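Local coordinates for capsid protein (Bocavirus gorilla/GBoV1/2009, PDB 7LNK) that forms, as sixty copies, the T=1 icosahedral shell of a gorilla bocavirus, a parvovirus whose capsid encloses the viral genome, at residues A285-C290 with N365-M370; L316-T319 with Y323-Q326; C389-A394 with T398-F403. All blocks are in the same frame, centred on the assembly; numbering follows the deposited sequence.

Overall arrangement
From the N terminus, all three contacts come between strand 207-223 and strand 415-420, the region that corresponds to the long GH loop of the parvovirus jelly roll. Interaction 1 closes a wide loop, joining 285-290 to 365-370. Interaction 2, between 316-319 and 323-326, is a short closure nested within that loop, and the two touch through Leu316 and Tyr323. Interaction 3 follows in series, 389-394 meeting 398-403, and meets interaction 1 where Met370 packs on Thr398 and Ile399. Interactions 2 and 3 approach to about 5 Å between nearest atoms without touching. Each contact also reaches another subunit.

Interaction 1 of 3, residues A285-C290 with N365-M370; sequences APYMVC and NADVWM
Tyr287 and Asp367 make this contact alone, their side chains coming from opposite directions to bridge backbones whose CA atoms lie 11.5 Å apart. Tyr287 CB heads toward the other segment. With chi1 at -69°, CG lies anti to the carbonyl carbon, and the ring extends across the gap. The ring lies against Phe271 of its own chain, the two planes about 30° apart. Near the far end CZ comes to 4.1 Å from Asp367 OD1, and only at the hydroxyl does a polar contact form. Tyr287 OH is 2.8 Å from Asp367 OD1 and 3.2 Å from Asp367 OD2, close enough for a weak hydrogen bond to the carboxylate. OD1 sits at the edge of the tyrosine ring, near its plane, while the carboxylate is turned 62° from that plane.

The aspartate has firmer partners than the phenol. OD2 forms a salt bridge to Arg356 of a second subunit, whose NE also makes a weak hydrogen bond with Tyr287 OH, and OD1 accepts from the backbone N of Gly273. The nearby guanidinium probably steadies the negative charge at the interface. Among the strands, Tyr287 begins strand 287-291, which pairs antiparallel with 306-308 on one edge and with a strand of the second subunit across the interface, while Asp367 lies in strand 367-368, antiparallel to 270-271.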
loop_
_atom_site.group_PDB
_atom_site.type_symbol
_atom_site.label_atom_id
_atom_site.label_comp_id
_atom_site.label_asym_id
_atom_site.label_seq_id
_atom_site.Cartn_x
_atom_site.Cartn_y
_atom_site.Cartn_z
ATOM N N ALA A 285 97.935 -39.399 59.861
ATOM C CA ALA A 285 96.529 -39.571 60.166
ATOM C C ALA A 285 96.349 -40.954 60.750
ATOM O O ALA A 285 97.161 -41.845 60.481
ATOM C CB ALA A 285 95.651 -39.392 58.924
ATOM N N PRO A 286 95.312 -41.168 61.553
ATOM C CA PRO A 286 95.069 -42.517 62.065
ATOM C C PRO A 286 94.769 -43.520 60.976
ATOM O O PRO A 286 94.914 -44.724 61.199
ATOM C CB PRO A 286 93.868 -42.310 62.993
ATOM C CG PRO A 286 93.985 -40.908 63.417
ATOM C CD PRO A 286 94.447 -40.178 62.206
ATOM N N TYR A 287 94.351 -43.061 59.802
ATOM C CA TYR A 287 93.947 -43.926 58.709
ATOM C C TYR A 287 94.391 -43.339 57.382
ATOM O O TYR A 287 94.268 -42.134 57.155
ATOM C CB TYR A 287 92.434 -44.131 58.713
ATOM C CG TYR A 287 91.944 -44.957 59.872
ATOM C CD1 TYR A 287 91.808 -46.328 59.755
ATOM C CD2 TYR A 287 91.666 -44.379 61.094
ATOM C CE1 TYR A 287 91.375 -47.085 60.802
ATOM C CE2 TYR A 287 91.250 -45.135 62.152
ATOM C CZ TYR A 287 91.100 -46.488 62.000
ATOM O OH TYR A 287 90.670 -47.253 63.051
ATOM N N MET A 288 94.912 -44.198 56.513
ATOM C CA MET A 288 95.223 -43.857 55.132
ATOM C C MET A 288 94.242 -44.534 54.196
ATOM O O MET A 288 94.056 -45.751 54.264
ATOM C CB MET A 288 96.642 -44.277 54.756
ATOM C CG MET A 288 97.692 -43.488 55.437
ATOM S SD MET A 288 97.577 -41.797 54.870
ATOM C CE MET A 288 98.845 -41.061 55.860
ATOM N N VAL A 289 93.627 -43.752 53.320
ATOM C CA VAL A 289 92.879 -44.294 52.197
ATOM C C VAL A 289 93.819 -44.319 51.002
ATOM O O VAL A 289 94.261 -43.273 50.517
ATOM C CB VAL A 289 91.595 -43.495 51.920
ATOM C CG1 VAL A 289 90.632 -43.659 53.070
ATOM C CG2 VAL A 289 91.891 -42.036 51.748
ATOM N N CYS A 290 94.155 -45.517 50.549
ATOM C CA CYS A 290 95.194 -45.710 49.559
ATOM C C CYS A 290 94.610 -46.332 48.302
ATOM O O CYS A 290 93.567 -46.986 48.336
ATOM C CB CYS A 290 96.307 -46.602 50.107
ATOM S SG CYS A 290 97.175 -45.922 51.520
ATOM N N ASN A 365 84.482 -50.634 72.042
ATOM C CA ASN A 365 84.669 -50.997 70.643
ATOM C C ASN A 365 85.231 -49.766 69.951
ATOM O O ASN A 365 84.554 -48.745 69.829
ATOM C CB ASN A 365 83.350 -51.441 70.026
ATOM C CG ASN A 365 83.503 -51.950 68.615
ATOM O OD1 ASN A 365 84.479 -51.660 67.933
ATOM N ND2 ASN A 365 82.532 -52.720 68.168
ATOM N N ALA A 366 86.473 -49.865 69.482
ATOM C CA ALA A 366 87.147 -48.685 68.959
ATOM C C ALA A 366 86.623 -48.313 67.582
ATOM O O ALA A 366 86.336 -47.142 67.315
ATOM C CB ALA A 366 88.654 -48.921 68.914
ATOM N N ASP A 367 86.483 -49.290 66.700
ATOM C CA ASP A 367 86.086 -49.048 65.322
ATOM C C ASP A 367 84.634 -49.456 65.152
ATOM O O ASP A 367 84.308 -50.645 65.198
ATOM C CB ASP A 367 86.985 -49.818 64.362
ATOM C CG ASP A 367 88.389 -49.272 64.329
ATOM O OD1 ASP A 367 88.595 -48.135 64.792
ATOM O OD2 ASP A 367 89.293 -49.984 63.856
ATOM N N VAL A 368 83.770 -48.473 64.954
ATOM C CA VAL A 368 82.346 -48.689 64.776
ATOM C C VAL A 368 82.040 -48.428 63.312
ATOM O O VAL A 368 82.150 -47.295 62.839
ATOM C CB VAL A 368 81.513 -47.786 65.691
ATOM C CG1 VAL A 368 80.049 -47.971 65.414
ATOM C CG2 VAL A 368 81.815 -48.092 67.132
ATOM N N TRP A 369 81.672 -49.474 62.593
ATOM C CA TRP A 369 81.355 -49.367 61.184
ATOM C C TRP A 369 79.884 -48.999 61.025
ATOM O O TRP A 369 79.155 -48.838 62.003
ATOM C CB TRP A 369 81.668 -50.688 60.496
ATOM C CG TRP A 369 83.114 -51.047 60.525
ATOM C CD1 TRP A 369 83.745 -51.780 61.473
ATOM C CD2 TRP A 369 84.100 -50.740 59.536
ATOM N NE1 TRP A 369 85.066 -51.927 61.159
ATOM C CE2 TRP A 369 85.308 -51.301 59.968
ATOM C CE3 TRP A 369 84.078 -50.037 58.331
ATOM C CZ2 TRP A 369 86.482 -51.184 59.241
ATOM C CZ3 TRP A 369 85.240 -49.925 57.617
ATOM C CH2 TRP A 369 86.426 -50.493 58.070
ATOM N N MET A 370 79.441 -48.857 59.780
ATOM C CA MET A 370 78.009 -48.728 59.553
ATOM C C MET A 370 77.302 -50.001 59.973
ATOM O O MET A 370 77.749 -51.111 59.686
ATOM C CB MET A 370 77.685 -48.407 58.097
ATOM C CG MET A 370 77.980 -46.989 57.688
ATOM S SD MET A 370 77.663 -46.719 55.940
ATOM C CE MET A 370 75.891 -46.836 55.892
#

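Interaction 2 of 3, residues L316-T319 with Y323-Q326; sequences LAPT and YKLQ
Within the long GH loop of the jelly roll, between strands 306-308 and 326-328, the chain turns sharply, so that two segments running roughly at right angles bring Pro318 and Thr319 against Tyr323 and Lys324. The nearest CA atoms are those of Pro318 and Tyr323, 5.4 Å apart, yet no hydrogen bond joins the two segments.

The proline supplies the apolar part. Its CB touches two neighbours at once: Tyr323 CB at 3.8 Å and Lys324 CG at 3.7 Å. The lysine side chain crosses the proline at about a right angle, and its CG also lies 4.0 Å from Pro318 CG. Further along, the lysine runs extended and then bends at the last torsion (chi4 75°), which leaves NZ 4.2 Å from Pro318 O, too distant for a bond.

Thr319 meets the tyrosine further out, at the ring edge. A chi1 of 58° sets OG1 between its own backbone N and carbonyl carbon, and from there the oxygen lies near the ring plane, 3.2 Å from Tyr323 CE2. The backbone N of Thr319 is also in plane at this edge, 3.8 Å from Tyr323 CD2. This is an edge contact of polar atoms with aromatic carbons, not a stack.

Beyond the two segments, Tyr323 packs on Pro286 and Pro312 of its own chain and on Arg244 of a second subunit. The contact is thus an irregular turn between two short strands, in what corresponds to the long GH loop of the parvovirus jelly roll, and it touches that second subunit through Tyr323.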
loop_
_atom_site.group_PDB
_atom_site.type_symbol
_atom_site.label_atom_id
_atom_site.label_comp_id
_atom_site.label_asym_id
_atom_site.label_seq_id
_atom_site.Cartn_x
_atom_site.Cartn_y
_atom_site.Cartn_z
ATOM N N LEU A 316 81.398 -40.625 67.411
ATOM C CA LEU A 316 82.082 -41.177 68.573
ATOM C C LEU A 316 82.854 -40.115 69.336
ATOM O O LEU A 316 83.452 -39.212 68.750
ATOM C CB LEU A 316 83.036 -42.301 68.174
ATOM C CG LEU A 316 82.521 -43.685 67.785
ATOM C CD1 LEU A 316 81.399 -43.635 66.801
ATOM C CD2 LEU A 316 83.660 -44.532 67.270
ATOM N N ALA A 317 82.840 -40.243 70.654
ATOM C CA ALA A 317 83.564 -39.322 71.509
ATOM C C ALA A 317 85.061 -39.507 71.315
ATOM O O ALA A 317 85.569 -40.618 71.501
ATOM C CB ALA A 317 83.197 -39.554 72.970
ATOM N N PRO A 318 85.796 -38.463 70.940
ATOM C CA PRO A 318 87.241 -38.617 70.778
ATOM C C PRO A 318 87.876 -39.057 72.085
ATOM O O PRO A 318 87.660 -38.454 73.136
ATOM C CB PRO A 318 87.695 -37.213 70.370
ATOM C CG PRO A 318 86.503 -36.612 69.740
ATOM C CD PRO A 318 85.345 -37.122 70.540
ATOM N N THR A 319 88.669 -40.116 72.009
ATOM C CA THR A 319 89.368 -40.643 73.168
ATOM C C THR A 319 90.749 -40.036 73.334
ATOM O O THR A 319 91.431 -40.336 74.317
ATOM C CB THR A 319 89.485 -42.163 73.065
ATOM O OG1 THR A 319 90.174 -42.508 71.859
ATOM C CG2 THR A 319 88.112 -42.798 73.050
ATOM N N TYR A 323 92.179 -37.115 67.803
ATOM C CA TYR A 323 90.946 -37.385 67.089
ATOM C C TYR A 323 90.060 -36.159 66.986
ATOM O O TYR A 323 89.032 -36.211 66.307
ATOM C CB TYR A 323 90.193 -38.512 67.783
ATOM C CG TYR A 323 91.005 -39.774 67.883
ATOM C CD1 TYR A 323 91.826 -40.174 66.846
ATOM C CD2 TYR A 323 90.957 -40.559 69.017
ATOM C CE1 TYR A 323 92.574 -41.317 66.938
ATOM C CE2 TYR A 323 91.700 -41.704 69.116
ATOM C CZ TYR A 323 92.507 -42.080 68.074
ATOM O OH TYR A 323 93.251 -43.229 68.172
ATOM N N LYS A 324 90.435 -35.071 67.644
ATOM C CA LYS A 324 89.618 -33.876 67.675
ATOM C C LYS A 324 89.943 -32.970 66.498
ATOM O O LYS A 324 91.095 -32.848 66.080
ATOM C CB LYS A 324 89.834 -33.126 68.985
ATOM C CG LYS A 324 89.347 -33.865 70.206
ATOM C CD LYS A 324 89.528 -33.023 71.446
ATOM C CE LYS A 324 88.900 -33.671 72.662
ATOM N NZ LYS A 324 89.707 -34.798 73.175
ATOM N N LEU A 325 88.904 -32.347 65.956
ATOM C CA LEU A 325 89.067 -31.339 64.923
ATOM C C LEU A 325 89.839 -30.161 65.497
ATOM O O LEU A 325 89.549 -29.705 66.604
ATOM C CB LEU A 325 87.700 -30.886 64.423
ATOM C CG LEU A 325 87.587 -30.002 63.189
ATOM C CD1 LEU A 325 88.696 -30.316 62.226
ATOM C CD2 LEU A 325 86.258 -30.251 62.532
ATOM N N GLN A 326 90.836 -29.680 64.762
ATOM C CA GLN A 326 91.660 -28.596 65.266
ATOM C C GLN A 326 92.168 -27.771 64.094
ATOM O O GLN A 326 92.485 -28.320 63.041
ATOM C CB GLN A 326 92.814 -29.160 66.089
ATOM C CG GLN A 326 93.602 -28.154 66.857
ATOM C CD GLN A 326 94.593 -28.821 67.763
ATOM O OE1 GLN A 326 94.638 -30.041 67.850
ATOM N NE2 GLN A 326 95.377 -28.028 68.466
#

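Interaction 3 of 3, residues C389-A394 with T398-F403; sequences CKKPRA and TIIDPF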
loop_
_atom_site.group_PDB
_atom_site.type_symbol
_atom_site.label_atom_id
_atom_site.label_comp_id
_atom_site.label_asym_id
_atom_site.label_seq_id
_atom_site.Cartn_x
_atom_site.Cartn_y
_atom_site.Cartn_z
ATOM N N CYS A 389 81.847 -29.050 50.471
ATOM C CA CYS A 389 82.979 -29.687 49.823
ATOM C C CYS A 389 82.504 -30.314 48.525
ATOM O O CYS A 389 81.306 -30.457 48.277
ATOM C CB CYS A 389 83.650 -30.733 50.718
ATOM S SG CYS A 389 82.606 -32.025 51.362
ATOM N N LYS A 390 83.462 -30.671 47.683
ATOM C CA LYS A 390 83.166 -31.317 46.415
ATOM C C LYS A 390 83.012 -32.812 46.636
ATOM O O LYS A 390 83.914 -33.463 47.171
ATOM C CB LYS A 390 84.275 -31.028 45.407
ATOM C CG LYS A 390 84.080 -31.684 44.065
ATOM C CD LYS A 390 82.805 -31.233 43.421
ATOM C CE LYS A 390 82.765 -31.589 41.958
ATOM N NZ LYS A 390 82.848 -33.052 41.763
ATOM N N LYS A 391 81.896 -33.341 46.244
ATOM C CA LYS A 391 81.673 -34.776 46.323
ATOM C C LYS A 391 82.236 -35.455 45.085
ATOM O O LYS A 391 81.958 -35.011 43.967
ATOM C CB LYS A 391 80.194 -35.080 46.438
ATOM C CG LYS A 391 79.881 -36.535 46.567
ATOM C CD LYS A 391 78.401 -36.730 46.624
ATOM C CE LYS A 391 78.062 -38.188 46.657
ATOM N NZ LYS A 391 76.595 -38.396 46.659
ATOM N N PRO A 392 83.020 -36.519 45.234
ATOM C CA PRO A 392 83.615 -37.160 44.060
ATOM C C PRO A 392 82.562 -37.827 43.194
ATOM O O PRO A 392 81.591 -38.396 43.694
ATOM C CB PRO A 392 84.562 -38.195 44.674
ATOM C CG PRO A 392 84.846 -37.669 46.032
ATOM C CD PRO A 392 83.558 -37.076 46.481
ATOM N N ARG A 393 82.759 -37.753 41.883
ATOM C CA ARG A 393 81.884 -38.465 40.965
ATOM C C ARG A 393 82.238 -39.941 40.989
ATOM O O ARG A 393 83.376 -40.318 40.696
ATOM C CB ARG A 393 82.020 -37.918 39.549
ATOM C CG ARG A 393 81.527 -36.507 39.339
ATOM C CD ARG A 393 81.724 -36.124 37.883
ATOM N NE ARG A 393 81.246 -34.784 37.571
ATOM C CZ ARG A 393 81.956 -33.678 37.745
ATOM N NH1 ARG A 393 83.184 -33.746 38.231
ATOM N NH2 ARG A 393 81.437 -32.504 37.429
ATOM N N ALA A 394 81.270 -40.782 41.326
ATOM C CA ALA A 394 81.554 -42.197 41.476
ATOM C C ALA A 394 80.271 -42.979 41.299
ATOM O O ALA A 394 79.170 -42.442 41.427
ATOM C CB ALA A 394 82.177 -42.504 42.833
ATOM N N THR A 398 78.390 -44.584 50.150
ATOM C CA THR A 398 77.581 -44.779 51.339
ATOM C C THR A 398 76.994 -43.438 51.761
ATOM O O THR A 398 77.056 -42.452 51.026
ATOM C CB THR A 398 78.402 -45.430 52.442
ATOM O OG1 THR A 398 79.534 -44.614 52.739
ATOM C CG2 THR A 398 78.868 -46.792 52.009
ATOM N N ILE A 399 76.384 -43.399 52.943
ATOM C CA ILE A 399 75.836 -42.156 53.462
ATOM C C ILE A 399 76.923 -41.095 53.497
ATOM O O ILE A 399 78.039 -41.344 53.966
ATOM C CB ILE A 399 75.214 -42.401 54.847
ATOM C CG1 ILE A 399 74.595 -41.120 55.393
ATOM C CG2 ILE A 399 76.220 -43.014 55.800
ATOM C CD1 ILE A 399 73.740 -41.341 56.595
ATOM N N ILE A 400 76.613 -39.913 52.980
ATOM C CA ILE A 400 77.602 -38.850 52.860
ATOM C C ILE A 400 77.498 -37.977 54.098
ATOM O O ILE A 400 76.529 -37.237 54.275
ATOM C CB ILE A 400 77.394 -38.031 51.584
ATOM C CG1 ILE A 400 77.481 -38.929 50.354
ATOM C CG2 ILE A 400 78.418 -36.943 51.495
ATOM C CD1 ILE A 400 78.803 -39.637 50.224
ATOM N N ASP A 401 78.502 -38.070 54.961
ATOM C CA ASP A 401 78.549 -37.291 56.196
ATOM C C ASP A 401 79.996 -36.949 56.489
ATOM O O ASP A 401 80.647 -37.597 57.314
ATOM C CB ASP A 401 77.927 -38.072 57.352
ATOM C CG ASP A 401 77.908 -37.293 58.641
ATOM O OD1 ASP A 401 77.188 -36.287 58.700
ATOM O OD2 ASP A 401 78.602 -37.684 59.596
ATOM N N PRO A 402 80.559 -35.969 55.790
ATOM C CA PRO A 402 81.945 -35.586 56.069
ATOM C C PRO A 402 82.130 -35.245 57.537
ATOM O O PRO A 402 81.362 -34.482 58.118
ATOM C CB PRO A 402 82.159 -34.374 55.165
ATOM C CG PRO A 402 81.251 -34.614 54.035
ATOM C CD PRO A 402 80.034 -35.270 54.608
ATOM N N PHE A 403 83.157 -35.835 58.147
ATOM C CA PHE A 403 83.310 -35.715 59.590
ATOM C C PHE A 403 83.783 -34.339 60.019
ATOM O O PHE A 403 83.651 -33.996 61.196
ATOM C CB PHE A 403 84.263 -36.777 60.120
ATOM C CG PHE A 403 83.737 -38.168 60.007
ATOM C CD1 PHE A 403 82.397 -38.397 59.793
ATOM C CD2 PHE A 403 84.572 -39.248 60.160
ATOM C CE1 PHE A 403 81.912 -39.674 59.701
ATOM C CE2 PHE A 403 84.089 -40.524 60.074
ATOM C CZ PHE A 403 82.761 -40.739 59.846
#
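Segments 389-394 and 398-403 run antiparallel but well apart, with both Cys389 to Pro402 and Lys391 to Ile400 at 8.7 Å between CA atoms. That spacing is too wide for backbone pairing, and no hydrogen bond crosses. Cys389 instead bonds through its backbone to Ile407 and Met409, since strand 388-390 pairs parallel with 407-409.

Two separate side-chain contacts bridge the gap. Cys389 turns its sulfur toward the proline ring (chi1 55°), and SG meets Pro402 CG at 4.0 Å, an apolar touch. Two residues on, the extended Lys391 chain crosses the Ile400 side chain obliquely. Its methylene end does the touching: Lys391 CE is 3.8 Å from Ile400 CG1 and 3.9 Å from Ile400 CD1. The amine follows closely, Lys391 NZ lying 3.8 Å from the same CG1, and it makes a long, weak ion pair with Asp410. The carbon chain of the lysine thus serves as a hydrophobic surface.

All four side chains also touch Ala408, so strand 407-409 is their shared packing partner. Across the subunit interface, Asn373 of a second subunit takes a hydrogen bond from Asp401 N. The whole is an excursion between the two parallel strands of a small sheet, 388-390 and 407-409, in what corresponds to the GH loop of the parvovirus jelly roll.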